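Local coordinates for protein EF-P arginine 32 rhamnosyl-transferase (Pseudomonas putida KT2440, PDB 5NV8) that belongs to the EarP family of glycosyltransferases and holds 2'-deoxy-thymidine-beta-L-rhamnose in a pocket beside its Rossmann-like sheet, at residues Ser202-Glu207 against Asp269-Leu274; Asp174-Ser179 against Leu275-Phe280; Asp287-Ala292 against Gln297-His302. All coordinates share one frame; numbering follows the deposited sequence.

Interaction 1 (Ser202-Glu207 against Asp269-Leu274); sequences SLFAYE and DDFDRL. With TRH (2'-deoxy-thymidine-beta-L-rhamnose), chain B.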
loop_
_atom_site.group_PDB
_atom_site.type_symbol
_atom_site.label_atom_id
_atom_site.label_comp_id
_atom_site.label_asym_id
_atom_site.label_seq_id
_atom_site.Cartn_x
_atom_site.Cartn_y
_atom_site.Cartn_z
ATOM N N SER A 202 -7.188 -7.688 3.895
ATOM C CA SER A 202 -6.451 -6.784 4.766
ATOM C C SER A 202 -7.025 -5.381 4.624
ATOM O O SER A 202 -7.343 -4.936 3.517
ATOM C CB SER A 202 -4.949 -6.774 4.449
ATOM O OG SER A 202 -4.671 -6.173 3.195
ATOM N N LEU A 203 -7.171 -4.685 5.748
ATOM C CA LEU A 203 -7.710 -3.331 5.741
ATOM C C LEU A 203 -6.813 -2.432 6.574
ATOM O O LEU A 203 -6.590 -2.691 7.763
ATOM C CB LEU A 203 -9.151 -3.293 6.261
ATOM C CG LEU A 203 -9.623 -1.957 6.834
ATOM C CD1 LEU A 203 -9.798 -0.946 5.711
ATOM C CD2 LEU A 203 -10.933 -2.131 7.577
ATOM N N PHE A 204 -6.308 -1.374 5.950
ATOM C CA PHE A 204 -5.415 -0.411 6.584
ATOM C C PHE A 204 -5.782 0.956 6.021
ATOM O O PHE A 204 -5.484 1.250 4.857
ATOM C CB PHE A 204 -3.952 -0.763 6.307
ATOM C CG PHE A 204 -2.981 0.339 6.620
ATOM C CD1 PHE A 204 -2.762 0.753 7.926
ATOM C CD2 PHE A 204 -2.268 0.950 5.603
ATOM C CE1 PHE A 204 -1.857 1.767 8.207
ATOM C CE2 PHE A 204 -1.362 1.960 5.875
ATOM C CZ PHE A 204 -1.156 2.371 7.179
ATOM N N ALA A 205 -6.449 1.778 6.826
ATOM C CA ALA A 205 -6.989 3.041 6.341
ATOM C C ALA A 205 -7.088 4.023 7.504
ATOM O O ALA A 205 -6.635 3.747 8.618
ATOM C CB ALA A 205 -8.348 2.816 5.665
ATOM N N TYR A 206 -7.681 5.182 7.231
ATOM C CA TYR A 206 -7.976 6.177 8.249
ATOM C C TYR A 206 -9.368 5.896 8.820
ATOM O O TYR A 206 -9.875 4.774 8.722
ATOM C CB TYR A 206 -7.860 7.585 7.654
ATOM C CG TYR A 206 -6.616 7.812 6.825
ATOM C CD1 TYR A 206 -5.414 8.172 7.422
ATOM C CD2 TYR A 206 -6.646 7.670 5.444
ATOM C CE1 TYR A 206 -4.276 8.383 6.665
ATOM C CE2 TYR A 206 -5.516 7.875 4.681
ATOM C CZ TYR A 206 -4.336 8.233 5.294
ATOM O OH TYR A 206 -3.213 8.434 4.529
ATOM N N GLU A 207 -10.000 6.898 9.423
ATOM C CA GLU A 207 -11.387 6.761 9.853
ATOM C C GLU A 207 -12.294 6.917 8.642
ATOM O O GLU A 207 -12.292 7.965 7.987
ATOM C CB GLU A 207 -11.751 7.790 10.924
ATOM C CG GLU A 207 -10.828 7.836 12.128
ATOM C CD GLU A 207 -9.545 8.578 11.848
ATOM O OE1 GLU A 207 -9.595 9.611 11.148
ATOM O OE2 GLU A 207 -8.481 8.132 12.324
ATOM N N ASP A 269 8.692 -5.474 5.276
ATOM C CA ASP A 269 8.737 -6.645 4.406
ATOM C C ASP A 269 7.610 -7.618 4.730
ATOM O O ASP A 269 7.028 -8.225 3.824
ATOM C CB ASP A 269 10.095 -7.337 4.530
ATOM C CG ASP A 269 11.197 -6.596 3.801
ATOM O OD1 ASP A 269 10.883 -5.810 2.879
ATOM O OD2 ASP A 269 12.377 -6.796 4.155
ATOM N N ASP A 270 7.289 -7.785 6.015
ATOM C CA ASP A 270 6.185 -8.667 6.373
ATOM C C ASP A 270 4.841 -8.073 5.971
ATOM O O ASP A 270 3.891 -8.818 5.705
ATOM C CB ASP A 270 6.218 -8.976 7.868
ATOM C CG ASP A 270 7.246 -10.034 8.218
ATOM O OD1 ASP A 270 7.174 -11.148 7.657
ATOM O OD2 ASP A 270 8.126 -9.758 9.058
ATOM N N PHE A 271 4.740 -6.742 5.912
ATOM C CA PHE A 271 3.535 -6.127 5.370
ATOM C C PHE A 271 3.367 -6.449 3.890
ATOM O O PHE A 271 2.234 -6.567 3.410
ATOM C CB PHE A 271 3.566 -4.613 5.588
ATOM C CG PHE A 271 2.342 -3.903 5.079
ATOM C CD1 PHE A 271 1.144 -3.978 5.771
ATOM C CD2 PHE A 271 2.389 -3.163 3.909
ATOM C CE1 PHE A 271 0.013 -3.332 5.304
ATOM C CE2 PHE A 271 1.261 -2.510 3.438
ATOM C CZ PHE A 271 0.072 -2.597 4.135
ATOM N N ASP A 272 4.475 -6.589 3.154
ATOM C CA ASP A 272 4.390 -7.090 1.786
ATOM C C ASP A 272 3.863 -8.519 1.763
ATOM O O ASP A 272 3.013 -8.864 0.933
ATOM C CB ASP A 272 5.759 -7.019 1.105
ATOM C CG ASP A 272 6.119 -5.616 0.652
ATOM O OD1 ASP A 272 5.213 -4.871 0.216
ATOM O OD2 ASP A 272 7.314 -5.261 0.727
ATOM N N ARG A 273 4.364 -9.366 2.666
ATOM C CA ARG A 273 3.866 -10.735 2.758
ATOM C C ARG A 273 2.381 -10.753 3.094
ATOM O O ARG A 273 1.635 -11.609 2.603
ATOM C CB ARG A 273 4.667 -11.517 3.802
ATOM C CG ARG A 273 6.180 -11.315 3.730
ATOM C CD ARG A 273 6.941 -12.597 4.056
ATOM N NE ARG A 273 7.234 -12.720 5.485
ATOM C CZ ARG A 273 7.583 -13.856 6.083
ATOM N NH1 ARG A 273 7.685 -14.975 5.380
ATOM N NH2 ARG A 273 7.829 -13.875 7.387
ATOM N N LEU A 274 1.932 -9.811 3.926
ATOM C CA LEU A 274 0.506 -9.683 4.207
ATOM C C LEU A 274 -0.278 -9.385 2.934
ATOM O O LEU A 274 -1.263 -10.065 2.626
ATOM C CB LEU A 274 0.273 -8.588 5.249
ATOM C CG LEU A 274 -1.133 -8.516 5.853
ATOM C CD1 LEU A 274 -1.553 -9.866 6.412
ATOM C CD2 LEU A 274 -1.204 -7.446 6.927
HETATM O O4P TRH B . -1.489 7.250 5.612
HETATM P P2 TRH B . -0.070 6.862 5.410
HETATM O O3P TRH B . 0.640 6.413 6.793
HETATM O O1 TRH B . 0.809 8.046 4.761
HETATM C C1 TRH B . 0.156 9.301 4.478
HETATM C C2 TRH B . 1.104 10.256 3.738
HETATM O O2 TRH B . 2.448 10.111 4.199
HETATM C C3 TRH B . 0.695 11.711 3.993
HETATM O O3 TRH B . 1.209 12.138 5.261
HETATM C C4 TRH B . -0.817 11.809 4.018
HETATM O O4 TRH B . -1.340 11.314 2.771
HETATM O OPP TRH B . 0.038 5.579 4.433
HETATM P P TRH B . 1.443 5.208 3.763
HETATM O O1P TRH B . 1.967 6.259 2.856
HETATM O O2P TRH B . 1.249 3.804 2.992
HETATM O "O5'" TRH B . 2.464 4.865 4.958
HETATM C "C5'" TRH B . 2.373 3.611 5.632
HETATM C "C4'" TRH B . 3.780 3.068 5.820
HETATM O "O4'" TRH B . 3.714 2.134 6.932
HETATM C "C3'" TRH B . 4.139 2.215 4.620
HETATM O "O3'" TRH B . 5.538 1.906 4.659
HETATM C "C2'" TRH B . 3.351 0.974 4.973
HETATM C "C1'" TRH B . 3.967 0.835 6.344
HETATM N N11 TRH B . 3.382 -0.239 7.176
HETATM C C21 TRH B . 4.208 -1.118 7.756
HETATM O O21 TRH B . 5.423 -1.033 7.585
HETATM N N31 TRH B . 3.702 -2.136 8.558
HETATM C C41 TRH B . 2.334 -2.257 8.770
HETATM O O41 TRH B . 1.912 -3.168 9.481
HETATM C C51 TRH B . 1.472 -1.346 8.175
HETATM C C5A TRH B . 0.103 -1.458 8.382
HETATM C C61 TRH B . 1.991 -0.330 7.377
#

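Interaction 2 (Asp174-Ser179 against Leu275-Phe280); sequences DGFQQS and LWSCDF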
loop_
_atom_site.group_PDB
_atom_site.type_symbol
_atom_site.label_atom_id
_atom_site.label_comp_id
_atom_site.label_asym_id
_atom_site.label_seq_id
_atom_site.Cartn_x
_atom_site.Cartn_y
_atom_site.Cartn_z
ATOM N N ASP A 174 6.208 -13.647 -6.632
ATOM C CA ASP A 174 5.759 -14.862 -7.304
ATOM C C ASP A 174 6.180 -16.113 -6.541
ATOM O O ASP A 174 5.390 -17.055 -6.402
ATOM C CB ASP A 174 6.306 -14.889 -8.730
ATOM C CG ASP A 174 5.722 -13.791 -9.591
ATOM O OD1 ASP A 174 6.129 -13.668 -10.766
ATOM O OD2 ASP A 174 4.847 -13.052 -9.090
ATOM N N GLY A 175 7.418 -16.145 -6.043
ATOM C CA GLY A 175 7.868 -17.297 -5.280
ATOM C C GLY A 175 7.105 -17.487 -3.983
ATOM O O GLY A 175 6.910 -18.618 -3.533
ATOM N N PHE A 176 6.663 -16.388 -3.369
ATOM C CA PHE A 176 5.881 -16.488 -2.141
ATOM C C PHE A 176 4.482 -17.023 -2.423
ATOM O O PHE A 176 4.005 -17.936 -1.739
ATOM C CB PHE A 176 5.812 -15.120 -1.458
ATOM C CG PHE A 176 5.009 -15.112 -0.188
ATOM C CD1 PHE A 176 5.611 -15.386 1.028
ATOM C CD2 PHE A 176 3.655 -14.827 -0.210
ATOM C CE1 PHE A 176 4.875 -15.376 2.197
ATOM C CE2 PHE A 176 2.915 -14.819 0.954
ATOM C CZ PHE A 176 3.526 -15.091 2.160
ATOM N N GLN A 177 3.808 -16.467 -3.433
ATOM C CA GLN A 177 2.437 -16.855 -3.741
ATOM C C GLN A 177 2.336 -18.227 -4.396
ATOM O O GLN A 177 1.233 -18.781 -4.458
ATOM C CB GLN A 177 1.787 -15.807 -4.648
ATOM C CG GLN A 177 1.692 -14.427 -4.025
ATOM C CD GLN A 177 1.034 -13.410 -4.943
ATOM O OE1 GLN A 177 1.213 -13.445 -6.163
ATOM N NE2 GLN A 177 0.265 -12.500 -4.359
ATOM N N GLN A 178 3.444 -18.784 -4.886
ATOM C CA GLN A 178 3.445 -20.095 -5.519
ATOM C C GLN A 178 3.893 -21.205 -4.579
ATOM O O GLN A 178 3.931 -22.369 -4.991
ATOM C CB GLN A 178 4.343 -20.085 -6.762
ATOM C CG GLN A 178 3.700 -19.473 -7.999
ATOM C CD GLN A 178 4.717 -19.127 -9.076
ATOM O OE1 GLN A 178 5.926 -19.247 -8.870
ATOM N NE2 GLN A 178 4.229 -18.689 -10.232
ATOM N N SER A 179 4.233 -20.878 -3.336
ATOM C CA SER A 179 4.642 -21.858 -2.338
ATOM C C SER A 179 3.559 -21.942 -1.271
ATOM O O SER A 179 3.299 -20.959 -0.568
ATOM C CB SER A 179 5.988 -21.483 -1.719
ATOM O OG SER A 179 7.034 -21.591 -2.669
ATOM N N LEU A 275 0.154 -8.370 2.177
ATOM C CA LEU A 275 -0.544 -8.012 0.945
ATOM C C LEU A 275 -0.575 -9.179 -0.034
ATOM O O LEU A 275 -1.613 -9.456 -0.647
ATOM C CB LEU A 275 0.118 -6.794 0.300
ATOM C CG LEU A 275 0.096 -5.476 1.080
ATOM C CD1 LEU A 275 0.894 -4.410 0.342
ATOM C CD2 LEU A 275 -1.334 -5.007 1.322
ATOM N N TRP A 276 0.552 -9.880 -0.189
ATOM C CA TRP A 276 0.616 -11.017 -1.100
ATOM C C TRP A 276 -0.280 -12.169 -0.660
ATOM O O TRP A 276 -0.633 -13.013 -1.491
ATOM C CB TRP A 276 2.061 -11.512 -1.227
ATOM C CG TRP A 276 3.046 -10.453 -1.631
ATOM C CD1 TRP A 276 2.766 -9.247 -2.211
ATOM C CD2 TRP A 276 4.473 -10.503 -1.483
ATOM N NE1 TRP A 276 3.928 -8.548 -2.434
ATOM C CE2 TRP A 276 4.989 -9.296 -1.994
ATOM C CE3 TRP A 276 5.363 -11.453 -0.968
ATOM C CZ2 TRP A 276 6.354 -9.013 -2.009
ATOM C CZ3 TRP A 276 6.718 -11.170 -0.983
ATOM C CH2 TRP A 276 7.200 -9.961 -1.501
ATOM N N SER A 277 -0.661 -12.221 0.618
ATOM C CA SER A 277 -1.390 -13.362 1.157
ATOM C C SER A 277 -2.902 -13.239 1.016
ATOM O O SER A 277 -3.588 -14.263 0.926
ATOM C CB SER A 277 -1.027 -13.556 2.632
ATOM O OG SER A 277 0.255 -14.154 2.761
ATOM N N CYS A 278 -3.432 -12.022 0.983
ATOM C CA CYS A 278 -4.867 -11.781 0.998
ATOM C C CYS A 278 -5.419 -11.661 -0.422
ATOM O O CYS A 278 -4.706 -11.319 -1.368
ATOM C CB CYS A 278 -5.180 -10.504 1.784
ATOM S SG CYS A 278 -4.458 -10.417 3.421
ATOM N N ASP A 279 -6.718 -11.934 -0.558
ATOM C CA ASP A 279 -7.389 -11.826 -1.846
ATOM C C ASP A 279 -7.890 -10.417 -2.138
ATOM O O ASP A 279 -8.291 -10.143 -3.276
ATOM C CB ASP A 279 -8.558 -12.815 -1.913
ATOM C CG ASP A 279 -8.147 -14.222 -1.526
ATOM O OD1 ASP A 279 -7.248 -14.784 -2.187
ATOM O OD2 ASP A 279 -8.711 -14.756 -0.548
ATOM N N PHE A 280 -7.871 -9.525 -1.148
ATOM C CA PHE A 280 -8.279 -8.138 -1.328
ATOM C C PHE A 280 -7.559 -7.290 -0.290
ATOM O O PHE A 280 -7.587 -7.614 0.901
ATOM C CB PHE A 280 -9.798 -7.981 -1.191
ATOM C CG PHE A 280 -10.302 -6.612 -1.551
ATOM C CD1 PHE A 280 -10.376 -6.214 -2.876
ATOM C CD2 PHE A 280 -10.709 -5.727 -0.565
ATOM C CE1 PHE A 280 -10.843 -4.954 -3.212
ATOM C CE2 PHE A 280 -11.177 -4.467 -0.894
ATOM C CZ PHE A 280 -11.243 -4.080 -2.220
#

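Interaction 3 (Asp287-Ala292 against Gln297-His302); sequences DSFVRA and QPMLWH. With TRH (2'-deoxy-thymidine-beta-L-rhamnose), chain B.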
loop_
_atom_site.group_PDB
_atom_site.type_symbol
_atom_site.label_atom_id
_atom_site.label_comp_id
_atom_site.label_asym_id
_atom_site.label_seq_id
_atom_site.Cartn_x
_atom_site.Cartn_y
_atom_site.Cartn_z
ATOM N N ASP A 287 2.621 4.968 0.270
ATOM C CA ASP A 287 3.466 3.819 -0.040
ATOM C C ASP A 287 2.668 2.518 -0.086
ATOM O O ASP A 287 2.821 1.726 -1.023
ATOM C CB ASP A 287 4.606 3.719 0.975
ATOM C CG ASP A 287 5.564 2.587 0.664
ATOM O OD1 ASP A 287 6.275 2.666 -0.364
ATOM O OD2 ASP A 287 5.602 1.614 1.445
ATOM N N SER A 288 1.818 2.277 0.919
ATOM C CA SER A 288 0.983 1.078 0.901
ATOM C C SER A 288 0.062 1.066 -0.308
ATOM O O SER A 288 -0.293 -0.007 -0.812
ATOM C CB SER A 288 0.166 0.977 2.187
ATOM O OG SER A 288 -0.864 1.953 2.220
ATOM N N PHE A 289 -0.337 2.250 -0.778
ATOM C CA PHE A 289 -1.086 2.363 -2.025
ATOM C C PHE A 289 -0.333 1.710 -3.182
ATOM O O PHE A 289 -0.917 0.957 -3.971
ATOM C CB PHE A 289 -1.360 3.842 -2.310
ATOM C CG PHE A 289 -2.019 4.100 -3.628
ATOM C CD1 PHE A 289 -3.105 3.347 -4.037
ATOM C CD2 PHE A 289 -1.559 5.111 -4.456
ATOM C CE1 PHE A 289 -3.713 3.590 -5.252
ATOM C CE2 PHE A 289 -2.162 5.359 -5.672
ATOM C CZ PHE A 289 -3.242 4.597 -6.070
ATOM N N VAL A 290 0.970 1.976 -3.288
ATOM C CA VAL A 290 1.765 1.418 -4.379
ATOM C C VAL A 290 2.171 -0.022 -4.079
ATOM O O VAL A 290 2.190 -0.875 -4.977
ATOM C CB VAL A 290 2.991 2.310 -4.643
ATOM C CG1 VAL A 290 3.919 1.662 -5.661
ATOM C CG2 VAL A 290 2.553 3.688 -5.113
ATOM N N ARG A 291 2.507 -0.315 -2.821
ATOM C CA ARG A 291 2.865 -1.680 -2.445
ATOM C C ARG A 291 1.762 -2.666 -2.812
ATOM O O ARG A 291 2.042 -3.775 -3.281
ATOM C CB ARG A 291 3.161 -1.746 -0.949
ATOM C CG ARG A 291 4.448 -1.055 -0.549
ATOM C CD ARG A 291 5.633 -1.951 -0.832
ATOM N NE ARG A 291 6.451 -1.447 -1.926
ATOM C CZ ARG A 291 7.594 -2.000 -2.311
ATOM N NH1 ARG A 291 8.053 -3.080 -1.689
ATOM N NH2 ARG A 291 8.279 -1.472 -3.316
ATOM N N ALA A 292 0.500 -2.280 -2.610
ATOM C CA ALA A 292 -0.602 -3.167 -2.963
ATOM C C ALA A 292 -0.750 -3.305 -4.472
ATOM O O ALA A 292 -1.258 -4.325 -4.950
ATOM C CB ALA A 292 -1.906 -2.665 -2.341
ATOM N N GLN A 297 -3.110 -8.117 -6.401
ATOM C CA GLN A 297 -4.447 -8.569 -6.040
ATOM C C GLN A 297 -5.439 -7.415 -6.090
ATOM O O GLN A 297 -5.044 -6.246 -6.081
ATOM C CB GLN A 297 -4.438 -9.187 -4.635
ATOM C CG GLN A 297 -3.354 -10.225 -4.422
ATOM C CD GLN A 297 -3.690 -11.555 -5.067
ATOM O OE1 GLN A 297 -3.531 -11.728 -6.276
ATOM N NE2 GLN A 297 -4.154 -12.506 -4.261
ATOM N N PRO A 298 -6.741 -7.706 -6.169
ATOM C CA PRO A 298 -7.740 -6.633 -6.091
ATOM C C PRO A 298 -7.548 -5.802 -4.830
ATOM O O PRO A 298 -7.239 -6.329 -3.761
ATOM C CB PRO A 298 -9.071 -7.392 -6.072
ATOM C CG PRO A 298 -8.787 -8.643 -6.811
ATOM C CD PRO A 298 -7.360 -9.008 -6.478
ATOM N N MET A 299 -7.725 -4.489 -4.961
ATOM C CA MET A 299 -7.331 -3.574 -3.901
ATOM C C MET A 299 -8.338 -2.440 -3.763
ATOM O O MET A 299 -9.261 -2.286 -4.567
ATOM C CB MET A 299 -5.935 -2.993 -4.156
ATOM C CG MET A 299 -5.698 -2.593 -5.602
ATOM S SD MET A 299 -3.978 -2.183 -5.921
ATOM C CE MET A 299 -3.776 -0.804 -4.804
ATOM N N LEU A 300 -8.131 -1.633 -2.725
ATOM C CA LEU A 300 -8.943 -0.456 -2.455
ATOM C C LEU A 300 -8.053 0.611 -1.833
ATOM O O LEU A 300 -7.144 0.294 -1.063
ATOM C CB LEU A 300 -10.112 -0.789 -1.524
ATOM C CG LEU A 300 -11.136 0.318 -1.270
ATOM C CD1 LEU A 300 -11.598 0.941 -2.579
ATOM C CD2 LEU A 300 -12.321 -0.233 -0.481
ATOM N N TRP A 301 -8.326 1.871 -2.167
ATOM C CA TRP A 301 -7.502 3.001 -1.759
ATOM C C TRP A 301 -8.325 3.973 -0.927
ATOM O O TRP A 301 -9.497 4.223 -1.224
ATOM C CB TRP A 301 -6.924 3.717 -2.982
ATOM C CG TRP A 301 -5.907 4.781 -2.681
ATOM C CD1 TRP A 301 -5.097 4.867 -1.583
ATOM C CD2 TRP A 301 -5.582 5.906 -3.506
ATOM N NE1 TRP A 301 -4.295 5.980 -1.672
ATOM C CE2 TRP A 301 -4.572 6.634 -2.843
ATOM C CE3 TRP A 301 -6.050 6.371 -4.740
ATOM C CZ2 TRP A 301 -4.024 7.799 -3.372
ATOM C CZ3 TRP A 301 -5.504 7.528 -5.264
ATOM C CH2 TRP A 301 -4.501 8.230 -4.580
ATOM N N HIS A 302 -7.704 4.517 0.115
ATOM C CA HIS A 302 -8.326 5.518 0.980
ATOM C C HIS A 302 -7.376 6.709 1.062
ATOM O O HIS A 302 -6.363 6.653 1.767
ATOM C CB HIS A 302 -8.625 4.942 2.361
ATOM C CG HIS A 302 -9.494 5.819 3.205
ATOM N ND1 HIS A 302 -9.425 5.831 4.582
ATOM C CD2 HIS A 302 -10.451 6.715 2.868
ATOM C CE1 HIS A 302 -10.304 6.694 5.057
ATOM N NE2 HIS A 302 -10.941 7.244 4.038
HETATM O O4P TRH B . -1.489 7.250 5.612
HETATM P P2 TRH B . -0.070 6.862 5.410
HETATM O O3P TRH B . 0.640 6.413 6.793
HETATM O O1 TRH B . 0.809 8.046 4.761
HETATM C C1 TRH B . 0.156 9.301 4.478
HETATM C C2 TRH B . 1.104 10.256 3.738
HETATM O O2 TRH B . 2.448 10.111 4.199
HETATM C C3 TRH B . 0.695 11.711 3.993
HETATM O O3 TRH B . 1.209 12.138 5.261
HETATM C C4 TRH B . -0.817 11.809 4.018
HETATM O O4 TRH B . -1.340 11.314 2.771
HETATM O OPP TRH B . 0.038 5.579 4.433
HETATM P P TRH B . 1.443 5.208 3.763
HETATM O O1P TRH B . 1.967 6.259 2.856
HETATM O O2P TRH B . 1.249 3.804 2.992
HETATM O "O5'" TRH B . 2.464 4.865 4.958
HETATM C "C5'" TRH B . 2.373 3.611 5.632
HETATM C "C4'" TRH B . 3.780 3.068 5.820
HETATM O "O4'" TRH B . 3.714 2.134 6.932
HETATM C "C3'" TRH B . 4.139 2.215 4.620
HETATM O "O3'" TRH B . 5.538 1.906 4.659
HETATM C "C2'" TRH B . 3.351 0.974 4.973
HETATM C "C1'" TRH B . 3.967 0.835 6.344
HETATM N N11 TRH B . 3.382 -0.239 7.176
HETATM C C21 TRH B . 4.208 -1.118 7.756
HETATM O O21 TRH B . 5.423 -1.033 7.585
HETATM N N31 TRH B . 3.702 -2.136 8.558
HETATM C C41 TRH B . 2.334 -2.257 8.770
HETATM O O41 TRH B . 1.912 -3.168 9.481
HETATM C C51 TRH B . 1.472 -1.346 8.175
HETATM C C5A TRH B . 0.103 -1.458 8.382
HETATM C C61 TRH B . 1.991 -0.330 7.377
HETATM O O HOH W 1 -3.042 -5.935 -3.583
HETATM O O HOH W 2 -2.975 -4.759 -7.263
#

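Interaction 1 (Ser202-Glu207 against Asp269-Leu274)
Within segment 269-274 of helix 268-277, Leu274 has the CA nearest that of Ser202 near the end of strand 199-203, 7.6 Å away, and beyond Leu203 the chain leaves the strand as a loop. At this level the touch is slight and apolar, Ser202 CB meeting Leu274 CG at 4.4 Å, while Ser202 OG bonds to Asn281. One turn back along the helix, Phe271 sends CZ to Phe204 CD2 at 4.5 Å. With CG anti to the backbone N (chi1 166° in Phe204, -179° in Phe271), each ring is carried from its backbone toward the ligand and turns a face to it. The loop leaving the C-terminal end of strand 199-203 thus lines the ligand pocket, as in Rossmann-like nucleotide-binding domains. The TRH methyl C5A sits 3.6 Å from Phe204 CD1, over one face and toward the rim. The pyrimidine covers a face of Phe271, its C61 above the ring centre and its C51 3.6 Å from Phe271 CD1. Farther along the loop, Tyr206 OH donates to the phosphate oxygen O4P of TRH, a very short bond whose exact length is doubtful. On the helix, Arg273 grips Asp270 OD1 side-on through NE (2.7 Å) and NH2, the acceptor lying in the guanidinium plane.

Interaction 2 (Asp174-Ser179 against Leu275-Phe280)
Phe176 and Trp276 form the tight part of this contact, where the last turn of helix 169-177 meets the last turn of helix 268-277. The edge of the Trp276 six-membered ring is directed at the face of Phe176 in an offset edge-to-face pair, centroids 5.7 Å apart and planes at 60°. Trp276 CE3 also reaches back to Phe176 CB at 3.7 Å. Because Phe176 CG is anti to the backbone N (chi1 179°), the ring extends past the indole to Ser277, whose OG lies at its edge, 3.3 Å from Phe176 CE2, and also bonds the Arg273 carbonyl oxygen. On the looser side, partly exposed Gln177 makes the one hydrogen bond across the segments. Its extended side chain crosses Trp276 at about a right angle, and Gln177 NE2 donates to Trp276 O at 3.0 Å with an N-H...O angle of 159°, in the carbonyl plane and on a lone pair. Such a bond occupies a carbonyl left over at the C-terminal end of a helix; Arg183 adds a weak one. Trp276 also touches Leu169, Arg172 and Arg173 of helix 169-177 and Ala295 of helix 287-295, while Cys278 leads the chain from the helix into strand 280-284, beside strand 199-203.

Interaction 3 (Asp287-Ala292 against Gln297-His302)
Phe289 and Trp301 join the helix and second strand of a beta-alpha-beta unit, 280-284, 287-295 and 299-302, in the Rossmann-like part of the protein; helix segment 287-292 runs nearly antiparallel to strand segment 299-302, axes 9.2 Å apart at 167°. Aromatic contact dominates. The Phe289 ring lies face-to-face on the five-membered ring of Trp301, centroids 3.7 Å apart and planes only 8° out of parallel. Trp301 NE1 bonds to Gly285 O, which helps fix the indole's rotation. Apolar packing follows one turn on: the Met299 chain bends at its end (chi3 -61°), bringing CE 3.6 Å from Ala292 CB and 4.3 Å from Phe289 CD1. Polar contacts lie at the two ends. At the helix start, Asp287 N donates to TRH O1P at 3.0 Å and Ser288 N to O2P at 2.6 Å, both nearly straight, so the phosphate next to the deoxyribose sits at the helix N-terminus, where the dipole would be expected to favour its negative charge. Asp287 OD2 takes a weak bond from the O3' hydroxyl of TRH, and Asp287 OD1 pairs with Arg36. At the other end, one water donates to Ala292 O at 2.8 Å and to Gln297 O at 3.2 Å.

Interactions 1 and 3 are buried near the centre of the molecule, their centres 9 Å apart, and both touch TRH, from loops and helices beside the same sheet: the first mainly offers aromatic faces to the base and a hydroxyl to the outer phosphate, the second backbone N-H groups to the inner one. Interaction 2 is only partly buried and lies farther from the ligand; it uses the end of helix 268-277, whose preceding turns serve interaction 1, and ties it to helix 169-177 by one amide bond and an aromatic pair. Cross-links join all three. Ser202 N bonds to Phe280 O between strands, Tyr206 N probably to His302 ND1, and Gln297 NE2 to Cys278 O, while Asp272 and Arg291 form a long, weak ion pair.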